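Local coordinates for putative alpha-galactosidase/melibiase (PDB 4OGZ), which probably hydrolyses terminal, non-reducing alpha-D-galactose residues from alpha-D-galactosides, at residues H347-C352 against C467-C472; Y401-K406 against K432-L437; P148-D153 against E202-R207; F29-P34 against Q86-N91. All coordinates share one frame; numbering follows the deposited sequence. Where two conformers were deposited one is given.

Contact 1. Residues H347-C352 against C467-C472; sequences HFALWC and CKVFIC
L350 reaches C467 through one of its two methyls, and the path of its side chain explains how. From CB the chain leaves helix 341-353 without heading directly at the strand, and L350 CG is still 5.1 Å from C467 SG. At the fork CD2 turns to the strand and stops 3.6 Å from C467 SG, while CD1 goes instead to strand 401-407, two strands over in the same sheet. On the preceding residue, A349 CB sits 4.0 Å from V469 CG2 and 4.4 Å from C467 SG, in the angle between the two strand side chains. C467 SG is anti to its backbone N (chi1 -172°), a rotation that brings the sulfur close to both helix residues. Helix and strand axes pass at 8.9 Å with a crossing angle of 40°, and no hydrogen bond links them, so the evidence is for purely apolar packing of buried groups. L300 of helix 296-303 also touches L350, and I383 of helix 378-384 touches V469. Such helix-on-sheet packing joins the TIM barrel, the putative catalytic domain that carries helix 341-353, to the C-terminal beta sandwich, as in family 27 glycoside hydrolases.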
# COMPACT_ATOMS: atom_id res chain seq x y z
N HIS A 347 -11.20 -3.93 8.77
CA HIS A 347 -10.20 -2.90 8.42
C HIS A 347 -9.42 -3.21 7.12
O HIS A 347 -9.39 -2.39 6.19
CB HIS A 347 -9.32 -2.72 9.66
CG HIS A 347 -8.06 -1.94 9.45
ND1 HIS A 347 -8.01 -0.79 8.70
CD2 HIS A 347 -6.83 -2.10 9.98
CE1 HIS A 347 -6.79 -0.30 8.74
NE2 HIS A 347 -6.05 -1.09 9.51
N PHE A 348 -8.86 -4.41 7.02
CA PHE A 348 -8.09 -4.78 5.85
C PHE A 348 -8.95 -4.85 4.57
O PHE A 348 -8.55 -4.38 3.54
CB PHE A 348 -7.42 -6.12 6.09
CG PHE A 348 -6.49 -6.56 4.99
CD1 PHE A 348 -5.32 -5.87 4.74
CD2 PHE A 348 -6.78 -7.67 4.23
CE1 PHE A 348 -4.45 -6.25 3.73
CE2 PHE A 348 -5.91 -8.07 3.23
CZ PHE A 348 -4.74 -7.36 2.99
N ALA A 349 -10.11 -5.48 4.68
CA ALA A 349 -11.08 -5.63 3.65
C ALA A 349 -11.51 -4.28 3.08
O ALA A 349 -11.50 -4.11 1.86
CB ALA A 349 -12.28 -6.40 4.16
N LEU A 350 -11.81 -3.33 3.96
CA LEU A 350 -12.19 -1.98 3.53
C LEU A 350 -11.01 -1.22 2.89
O LEU A 350 -11.20 -0.59 1.82
CB LEU A 350 -12.81 -1.18 4.70
CG LEU A 350 -14.35 -1.19 4.67
CD1 LEU A 350 -14.87 -0.41 3.47
CD2 LEU A 350 -14.92 -2.60 4.65
N TRP A 351 -9.81 -1.35 3.44
CA TRP A 351 -8.62 -0.76 2.81
C TRP A 351 -8.44 -1.36 1.40
O TRP A 351 -8.07 -0.66 0.48
CB TRP A 351 -7.36 -0.96 3.63
CG TRP A 351 -7.00 0.15 4.60
CD1 TRP A 351 -5.77 0.72 4.74
CD2 TRP A 351 -7.86 0.82 5.57
NE1 TRP A 351 -5.80 1.68 5.72
CE2 TRP A 351 -7.07 1.79 6.21
CE3 TRP A 351 -9.21 0.74 5.90
CZ2 TRP A 351 -7.56 2.63 7.20
CZ3 TRP A 351 -9.71 1.59 6.89
CH2 TRP A 351 -8.88 2.52 7.53
N CYS A 352 -8.73 -2.65 1.24
CA CYS A 352 -8.65 -3.28 -0.07
C CYS A 352 -9.69 -2.71 -0.99
O CYS A 352 -9.38 -2.36 -2.13
CB CYS A 352 -8.81 -4.80 0.01
SG CYS A 352 -7.35 -5.63 0.64
N CYS A 467 -17.27 -7.73 8.45
CA CYS A 467 -17.46 -7.33 7.09
C CYS A 467 -17.55 -8.61 6.29
O CYS A 467 -16.80 -9.53 6.55
CB CYS A 467 -16.29 -6.48 6.61
SG CYS A 467 -16.57 -5.77 4.96
N LYS A 468 -18.48 -8.69 5.35
CA LYS A 468 -18.46 -9.76 4.38
C LYS A 468 -18.19 -9.13 3.01
O LYS A 468 -18.70 -8.03 2.71
CB LYS A 468 -19.78 -10.54 4.40
CG LYS A 468 -19.87 -11.54 5.56
CD LYS A 468 -21.12 -12.42 5.49
CE LYS A 468 -20.97 -13.76 6.19
NZ LYS A 468 -21.30 -13.66 7.64
N VAL A 469 -17.36 -9.79 2.21
CA VAL A 469 -17.00 -9.29 0.88
C VAL A 469 -17.35 -10.35 -0.15
O VAL A 469 -16.96 -11.53 -0.02
CB VAL A 469 -15.50 -8.94 0.78
CG1 VAL A 469 -15.14 -8.49 -0.63
CG2 VAL A 469 -15.13 -7.85 1.77
N PHE A 470 -18.13 -9.93 -1.14
CA PHE A 470 -18.60 -10.83 -2.16
C PHE A 470 -18.18 -10.31 -3.49
O PHE A 470 -18.29 -9.11 -3.72
CB PHE A 470 -20.13 -10.93 -2.19
CG PHE A 470 -20.73 -11.33 -0.89
CD1 PHE A 470 -20.66 -12.64 -0.45
CD2 PHE A 470 -21.37 -10.39 -0.09
CE1 PHE A 470 -21.23 -13.01 0.75
CE2 PHE A 470 -21.95 -10.77 1.11
CZ PHE A 470 -21.88 -12.08 1.53
N ILE A 471 -17.77 -11.19 -4.40
CA ILE A 471 -17.61 -10.81 -5.81
C ILE A 471 -18.79 -11.35 -6.63
O ILE A 471 -19.07 -12.53 -6.61
CB ILE A 471 -16.27 -11.31 -6.34
CG1 ILE A 471 -15.17 -10.51 -5.65
CG2 ILE A 471 -16.19 -11.15 -7.84
CD1 ILE A 471 -13.79 -10.97 -5.99
N CYS A 472 -19.43 -10.45 -7.39
CA CYS A 472 -20.78 -10.67 -7.90
C CYS A 472 -20.79 -10.44 -9.38
O CYS A 472 -20.41 -9.38 -9.85
CB CYS A 472 -21.75 -9.68 -7.26
SG CYS A 472 -21.90 -9.87 -5.44

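Contact 2. Residues Y401-K406 against K432-L437; sequences YDVWVK and KTVEGL
No flat group enters the patch where V403 and V405 meet T433 and V434; the indole of W404 and the carboxylate of D402 lie on the other side of strand 401-407. One face of that indole receives L350 CD1. W404 NE1 donates to D402 OD2, which is tilted out of the indole plane, over 3.0 Å and with an N-H...O angle of 149°. The bond is somewhat bent: OD2 is met on its anti side and 32° out of the carboxylate plane. D402 OD1 has a second partner, a salt bridge to R420, so both carboxylate oxygens are held.

Toward 432-437 the surface is made of methyls. V434 CG1 meets V405 CG1 tip to tip at 4.1 Å and also lies 4.3 Å from V403 CG1, bridging the two strand valines. V405 CG1 sits between its backbone N and carbonyl carbon (chi1 48°), a rotamer that leaves this methyl on the V434 side, within reach of CG1. T433 crosses V403 at about a right angle, T433 CG2 to V403 CG1 4.1 Å, while its OG1 bonds to N430 N. A type II turn from V434 to L437, with G436 at positive phi, then turns the chain, and L437 packs on I415 of the same sheet.

No hydrogen bond spans the contact. Its chemistry therefore implies that this loop closes over the C-terminal beta sandwich by burying methyl groups, with its polar hydroxyl satisfied locally.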
# COMPACT_ATOMS: atom_id res chain seq x y z
N TYR A 401 -25.00 -0.10 9.17
CA TYR A 401 -24.17 -0.83 8.26
C TYR A 401 -23.93 -0.00 7.05
O TYR A 401 -24.64 0.95 6.79
CB TYR A 401 -24.85 -2.16 7.85
CG TYR A 401 -26.11 -1.99 7.03
CD1 TYR A 401 -26.03 -1.77 5.67
CD2 TYR A 401 -27.38 -2.02 7.61
CE1 TYR A 401 -27.14 -1.57 4.91
CE2 TYR A 401 -28.52 -1.83 6.85
CZ TYR A 401 -28.40 -1.60 5.49
OH TYR A 401 -29.50 -1.42 4.69
N ASP A 402 -22.96 -0.44 6.29
CA ASP A 402 -22.62 0.10 5.01
C ASP A 402 -22.71 -0.97 3.95
O ASP A 402 -22.51 -2.15 4.21
CB ASP A 402 -21.17 0.53 4.95
CG ASP A 402 -20.83 1.69 5.83
OD1 ASP A 402 -21.72 2.41 6.33
OD2 ASP A 402 -19.61 1.91 6.01
N VAL A 403 -22.96 -0.54 2.73
CA VAL A 403 -22.73 -1.36 1.59
C VAL A 403 -21.79 -0.58 0.67
O VAL A 403 -22.09 0.54 0.31
CB VAL A 403 -24.04 -1.72 0.89
CG1 VAL A 403 -23.74 -2.51 -0.37
CG2 VAL A 403 -24.94 -2.51 1.83
N TRP A 404 -20.63 -1.17 0.35
CA TRP A 404 -19.62 -0.56 -0.49
C TRP A 404 -19.52 -1.35 -1.79
O TRP A 404 -19.70 -2.56 -1.77
CB TRP A 404 -18.26 -0.54 0.17
CG TRP A 404 -18.09 0.33 1.40
CD1 TRP A 404 -18.58 0.09 2.64
CD2 TRP A 404 -17.30 1.53 1.50
NE1 TRP A 404 -18.18 1.09 3.51
CE2 TRP A 404 -17.41 1.99 2.83
CE3 TRP A 404 -16.56 2.29 0.59
CZ2 TRP A 404 -16.75 3.16 3.28
CZ3 TRP A 404 -15.93 3.44 1.02
CH2 TRP A 404 -16.01 3.86 2.37
N VAL A 405 -19.26 -0.66 -2.91
CA VAL A 405 -19.19 -1.31 -4.24
C VAL A 405 -17.99 -0.84 -5.12
O VAL A 405 -17.70 0.34 -5.30
CB VAL A 405 -20.52 -1.19 -4.98
CG1 VAL A 405 -21.03 0.23 -4.94
CG2 VAL A 405 -20.40 -1.70 -6.43
N LYS A 406 -17.26 -1.83 -5.59
CA LYS A 406 -16.05 -1.64 -6.36
C LYS A 406 -16.18 -2.38 -7.70
O LYS A 406 -16.18 -3.61 -7.75
CB LYS A 406 -14.83 -2.15 -5.57
CG LYS A 406 -13.49 -1.70 -6.13
CD LYS A 406 -12.34 -2.48 -5.53
CE LYS A 406 -11.00 -1.78 -5.66
NZ LYS A 406 -10.62 -1.39 -7.03
N LYS A 432 -31.36 -4.60 -6.66
CA LYS A 432 -31.54 -3.14 -6.54
C LYS A 432 -30.76 -2.50 -5.37
O LYS A 432 -30.93 -1.35 -5.08
CB LYS A 432 -33.02 -2.86 -6.44
CG LYS A 432 -33.68 -3.10 -7.78
CD LYS A 432 -35.10 -2.56 -7.82
CE LYS A 432 -35.73 -2.95 -9.14
NZ LYS A 432 -37.10 -2.40 -9.23
N THR A 433 -29.90 -3.26 -4.72
CA THR A 433 -29.11 -2.70 -3.64
C THR A 433 -28.17 -1.61 -4.16
O THR A 433 -28.08 -0.54 -3.54
CB THR A 433 -28.35 -3.80 -2.90
OG1 THR A 433 -29.27 -4.77 -2.42
CG2 THR A 433 -27.56 -3.22 -1.72
N VAL A 434 -27.49 -1.89 -5.29
CA VAL A 434 -26.65 -0.91 -5.99
C VAL A 434 -26.84 -1.04 -7.49
O VAL A 434 -27.25 -2.08 -7.97
CB VAL A 434 -25.14 -1.03 -5.65
CG1 VAL A 434 -24.91 -0.87 -4.15
CG2 VAL A 434 -24.57 -2.36 -6.14
N GLU A 435 -26.54 0.03 -8.20
CA GLU A 435 -26.69 0.06 -9.66
C GLU A 435 -25.85 -1.04 -10.31
O GLU A 435 -24.65 -1.22 -10.00
CB GLU A 435 -26.28 1.42 -10.22
CG GLU A 435 -27.40 2.45 -10.24
CD GLU A 435 -26.93 3.89 -10.41
OE1 GLU A 435 -26.16 4.40 -9.55
OE2 GLU A 435 -27.37 4.53 -11.40
N GLY A 436 -26.50 -1.82 -11.16
CA GLY A 436 -25.84 -2.75 -12.05
C GLY A 436 -25.35 -4.02 -11.40
O GLY A 436 -24.42 -4.64 -11.90
N LEU A 437 -25.97 -4.41 -10.30
CA LEU A 437 -25.52 -5.57 -9.55
C LEU A 437 -26.18 -6.81 -10.12
O LEU A 437 -27.38 -6.82 -10.35
CB LEU A 437 -25.88 -5.40 -8.08
CG LEU A 437 -25.40 -6.51 -7.17
CD1 LEU A 437 -23.89 -6.52 -7.14
CD2 LEU A 437 -25.97 -6.35 -5.77

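Contact 3. Residues P148-D153 against E202-R207; sequences PERGAD and EEIDAR
R150 and D205 form an end-on, bidentate salt bridge at the periphery of the TIM barrel, among the segments that follow the C-terminal ends of its strands: it joins the loop after strand 138-140 to the first turn of helix 202-211. The two side chains come from opposite directions, their guanidinium and carboxylate planes only 18° apart, so the groups meet edge to edge, nearly coplanar. R150 NH1 donates to D205 OD1 over 2.9 Å and R150 NH2 to D205 OD2 over 2.8 Å, with N-H...O angles of 158° and 164°. Each oxygen is met on its syn lone pair, and both acceptors lie close to the guanidinium plane. Two bonds of this kind fix the rotation of both groups. The arginine chain is extended through chi2 and then bends at chi3, which turns the terminal nitrogens onto the carboxylate.

The same groups have further partners: D205 OD2 is bonded to S198 OG, R150 NH2 to G197 O and NH1 to G154 O, and Y201 makes a cation-pi contact with R150. Carbonyls and carboxylate around the guanidinium would be expected to favour its positive charge. Beside the bridge, I204 contributes a methyl, its CG2 lying 4.2 Å from R150 NH1, obliquely to the guanidinium plane.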
# COMPACT_ATOMS: atom_id res chain seq x y z
N PRO A 148 18.97 15.15 14.62
CA PRO A 148 18.19 16.37 14.79
C PRO A 148 18.66 17.56 13.94
O PRO A 148 17.82 18.27 13.38
CB PRO A 148 18.31 16.68 16.31
CG PRO A 148 18.71 15.40 16.95
CD PRO A 148 19.53 14.67 15.91
N GLU A 149 19.97 17.75 13.78
CA GLU A 149 20.46 18.92 13.06
C GLU A 149 21.00 18.57 11.67
O GLU A 149 21.65 17.56 11.47
CB GLU A 149 21.51 19.69 13.87
CG GLU A 149 21.04 20.21 15.24
CD GLU A 149 19.81 21.13 15.18
OE1 GLU A 149 19.62 21.84 14.17
OE2 GLU A 149 19.01 21.14 16.16
N ARG A 150 20.74 19.44 10.71
CA ARG A 150 21.40 19.38 9.40
C ARG A 150 22.91 19.46 9.56
O ARG A 150 23.41 20.09 10.49
CB ARG A 150 20.91 20.52 8.51
CG ARG A 150 21.29 20.36 7.03
CD ARG A 150 20.47 21.29 6.14
NE ARG A 150 19.11 20.77 5.94
CZ ARG A 150 18.79 19.79 5.09
NH1 ARG A 150 19.73 19.18 4.37
NH2 ARG A 150 17.53 19.39 4.99
N GLY A 151 23.64 18.75 8.72
CA GLY A 151 25.11 18.80 8.76
C GLY A 151 25.68 20.17 8.43
O GLY A 151 25.01 20.99 7.83
N ALA A 152 26.90 20.43 8.88
CA ALA A 152 27.59 21.69 8.62
C ALA A 152 27.80 21.88 7.14
O ALA A 152 27.85 22.99 6.67
CB ALA A 152 28.94 21.72 9.31
N ASP A 153 27.90 20.78 6.41
CA ASP A 153 27.99 20.83 4.94
C ASP A 153 26.64 21.05 4.24
O ASP A 153 26.58 21.01 3.03
CB ASP A 153 28.60 19.54 4.43
CG ASP A 153 27.76 18.29 4.78
OD1 ASP A 153 26.78 18.35 5.57
OD2 ASP A 153 28.10 17.22 4.24
N GLU A 202 15.18 21.14 -0.45
CA GLU A 202 14.51 20.05 -1.11
C GLU A 202 15.38 19.42 -2.19
O GLU A 202 15.34 18.19 -2.40
CB GLU A 202 13.17 20.53 -1.70
CG GLU A 202 12.17 21.04 -0.66
CD GLU A 202 12.28 22.52 -0.32
OE1 GLU A 202 13.29 23.19 -0.72
OE2 GLU A 202 11.38 23.02 0.41
N GLU A 203 16.14 20.24 -2.91
CA GLU A 203 16.88 19.75 -4.08
C GLU A 203 18.03 18.93 -3.58
O GLU A 203 18.29 17.86 -4.09
CB GLU A 203 17.42 20.87 -4.98
CG GLU A 203 16.40 21.56 -5.86
CD GLU A 203 15.48 22.50 -5.08
OE1 GLU A 203 15.79 22.85 -3.91
OE2 GLU A 203 14.42 22.87 -5.65
N ILE A 204 18.72 19.45 -2.57
CA ILE A 204 19.86 18.74 -2.02
C ILE A 204 19.42 17.44 -1.30
O ILE A 204 20.05 16.40 -1.49
CB ILE A 204 20.76 19.63 -1.14
CG1 ILE A 204 22.16 18.99 -0.98
CG2 ILE A 204 20.14 19.88 0.20
CD1 ILE A 204 23.24 19.58 -1.88
N ASP A 205 18.29 17.45 -0.59
CA ASP A 205 17.82 16.20 0.02
C ASP A 205 17.33 15.18 -1.04
O ASP A 205 17.62 14.00 -0.95
CB ASP A 205 16.74 16.49 1.06
CG ASP A 205 17.27 17.25 2.27
OD1 ASP A 205 18.48 17.53 2.39
OD2 ASP A 205 16.44 17.61 3.13
N ALA A 206 16.61 15.64 -2.06
CA ALA A 206 16.14 14.74 -3.09
C ALA A 206 17.30 14.08 -3.83
O ALA A 206 17.25 12.91 -4.17
CB ALA A 206 15.25 15.48 -4.07
N ARG A 207 18.35 14.85 -4.08
CA ARG A 207 19.56 14.31 -4.71
C ARG A 207 20.19 13.24 -3.82
O ARG A 207 20.55 12.17 -4.29
CB ARG A 207 20.58 15.42 -5.01
CG ARG A 207 22.02 14.96 -5.28
CD ARG A 207 22.72 15.70 -6.42
NE ARG A 207 22.97 17.10 -6.12
CZ ARG A 207 22.20 18.13 -6.50
NH1 ARG A 207 21.09 17.94 -7.20
NH2 ARG A 207 22.55 19.36 -6.15

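Contact 4. Residues F29-P34 against Q86-N91; sequences FLFYIP and QELLIN
With CG anti to the backbone N in both F29 (chi1 -174°) and F31 (-175°), two rings project from strand 28-36 toward I90 and L88 on strand 82-92. I90 holds its CG2 in the corresponding position, anti to its own N, and L88 does the same with CG.

F29 and I90 cross obliquely: ring atom CE2 of F29 is 3.8 Å from I90 CG2, and CZ of F29 is 4.0 Å from I90 CD1, so both the branch methyl and the terminal methyl of I90 touch the outer part of the ring. F31 and L88 instead slide past each other in opposite directions, F31 CD2 to L88 CD2 at 4.0 Å and F31 CE2 to L88 CD1 also at 4.0 Å. Neither ring is met squarely on its face or at its edge. The nearest CA atoms, F29 and I90, are 10.3 Å apart, the spacing of two layers joined through side chains.

The strands belong to different sheets of the N-terminal Ig-like domain, and V21 and I61 join the same core, touching F29 and L88. A triethylene glycol, probably from crystallisation, lies near F31. The absence of a hydrogen bond across the interface implies that cohesion between the sheets here rests on burial of aromatic and aliphatic carbon.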
# COMPACT_ATOMS: atom_id res chain seq x y z
N PHE A 29 14.54 0.41 -13.07
CA PHE A 29 13.36 -0.45 -13.01
C PHE A 29 13.66 -1.72 -12.23
O PHE A 29 14.67 -2.39 -12.49
CB PHE A 29 12.95 -0.91 -14.39
CG PHE A 29 11.63 -1.70 -14.44
CD1 PHE A 29 11.57 -3.07 -14.19
CD2 PHE A 29 10.44 -1.05 -14.80
CE1 PHE A 29 10.36 -3.76 -14.28
CE2 PHE A 29 9.24 -1.72 -14.85
CZ PHE A 29 9.18 -3.07 -14.56
N LEU A 30 12.76 -2.06 -11.31
CA LEU A 30 12.87 -3.23 -10.47
C LEU A 30 11.48 -3.81 -10.19
O LEU A 30 10.56 -3.08 -9.75
CB LEU A 30 13.55 -2.86 -9.13
CG LEU A 30 13.79 -4.05 -8.23
CD1 LEU A 30 14.80 -4.99 -8.84
CD2 LEU A 30 14.24 -3.58 -6.83
N PHE A 31 11.30 -5.11 -10.42
CA PHE A 31 10.03 -5.78 -10.09
C PHE A 31 10.24 -7.27 -9.84
O PHE A 31 10.78 -8.00 -10.69
CB PHE A 31 9.01 -5.58 -11.20
CG PHE A 31 7.64 -6.15 -10.89
CD1 PHE A 31 6.82 -5.56 -9.94
CD2 PHE A 31 7.19 -7.27 -11.54
CE1 PHE A 31 5.57 -6.11 -9.64
CE2 PHE A 31 5.94 -7.81 -11.26
CZ PHE A 31 5.11 -7.23 -10.32
N TYR A 32 9.91 -7.70 -8.62
CA TYR A 32 9.84 -9.11 -8.30
C TYR A 32 8.43 -9.60 -8.65
O TYR A 32 7.44 -9.02 -8.21
CB TYR A 32 10.11 -9.37 -6.83
CG TYR A 32 9.81 -10.79 -6.42
CD1 TYR A 32 10.68 -11.83 -6.74
CD2 TYR A 32 8.64 -11.12 -5.73
CE1 TYR A 32 10.40 -13.15 -6.37
CE2 TYR A 32 8.37 -12.43 -5.36
CZ TYR A 32 9.26 -13.43 -5.71
OH TYR A 32 9.03 -14.73 -5.35
N ILE A 33 8.36 -10.68 -9.39
CA ILE A 33 7.09 -11.27 -9.84
C ILE A 33 6.49 -12.07 -8.69
O ILE A 33 6.99 -13.14 -8.39
CB ILE A 33 7.30 -12.22 -11.00
CG1 ILE A 33 7.95 -11.50 -12.18
CG2 ILE A 33 5.97 -12.88 -11.42
CD1 ILE A 33 8.69 -12.47 -13.08
N PRO A 34 5.40 -11.56 -8.09
CA PRO A 34 4.87 -12.26 -6.92
C PRO A 34 4.23 -13.60 -7.28
O PRO A 34 3.24 -13.66 -8.02
CB PRO A 34 3.83 -11.27 -6.38
CG PRO A 34 4.13 -9.97 -7.02
CD PRO A 34 4.68 -10.31 -8.34
N GLN A 86 0.96 -15.67 -17.45
CA GLN A 86 0.25 -14.47 -17.10
C GLN A 86 0.88 -13.26 -17.75
O GLN A 86 2.07 -13.25 -18.01
CB GLN A 86 0.29 -14.31 -15.58
CG GLN A 86 -0.51 -13.15 -15.07
CD GLN A 86 -1.96 -13.23 -15.49
OE1 GLN A 86 -2.35 -12.68 -16.53
NE2 GLN A 86 -2.75 -13.96 -14.71
N GLU A 87 0.08 -12.22 -18.00
CA GLU A 87 0.58 -11.00 -18.63
C GLU A 87 1.08 -10.00 -17.57
O GLU A 87 0.51 -9.90 -16.50
CB GLU A 87 -0.52 -10.36 -19.48
CG GLU A 87 -0.20 -8.98 -20.04
CD GLU A 87 -1.37 -8.33 -20.78
OE1 GLU A 87 -2.32 -9.04 -21.18
OE2 GLU A 87 -1.33 -7.10 -20.95
N LEU A 88 2.17 -9.31 -17.88
CA LEU A 88 2.60 -8.13 -17.15
C LEU A 88 2.63 -6.96 -18.11
O LEU A 88 3.36 -6.95 -19.11
CB LEU A 88 3.97 -8.33 -16.51
CG LEU A 88 4.48 -7.13 -15.70
CD1 LEU A 88 3.66 -6.92 -14.44
CD2 LEU A 88 5.95 -7.30 -15.35
N LEU A 89 1.78 -5.99 -17.82
CA LEU A 89 1.76 -4.75 -18.51
C LEU A 89 2.71 -3.75 -17.85
O LEU A 89 2.57 -3.42 -16.67
CB LEU A 89 0.33 -4.26 -18.50
CG LEU A 89 0.04 -3.27 -19.62
CD1 LEU A 89 -1.44 -3.23 -19.96
CD2 LEU A 89 0.54 -1.90 -19.20
N ILE A 90 3.70 -3.29 -18.60
CA ILE A 90 4.69 -2.32 -18.15
C ILE A 90 4.45 -1.00 -18.86
O ILE A 90 4.65 -0.88 -20.11
CB ILE A 90 6.10 -2.80 -18.44
CG1 ILE A 90 6.30 -4.19 -17.80
CG2 ILE A 90 7.11 -1.76 -17.94
CD1 ILE A 90 7.72 -4.74 -17.87
N ASN A 91 3.97 -0.02 -18.10
CA ASN A 91 3.75 1.28 -18.60
C ASN A 91 4.90 2.22 -18.22
O ASN A 91 5.07 2.59 -17.04
CB ASN A 91 2.42 1.84 -18.13
CG ASN A 91 2.21 3.24 -18.60
OD1 ASN A 91 2.72 4.19 -18.02
ND2 ASN A 91 1.52 3.38 -19.72

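From the N terminus, contact 4 closes first, a span from 29 to 91 that joins the two sheets of the Ig-like domain. Contact 3 follows in series, from 148 to 207, within the TIM barrel. Contact 1 then opens late in the barrel and closes near the C terminus, tying the barrel to the C-terminal sandwich. Nested inside it, contact 2 ties the loop before strand 442-444 to strand 401-407 within that sandwich; no contacts cross. Contacts 1 and 2 touch, with centres 12 Å apart and C472 CB lying 3.8 Å from L437 CD1. Contact 3 lies on the opposite side of the chain's centre from both, and contact 4 touches none of the others.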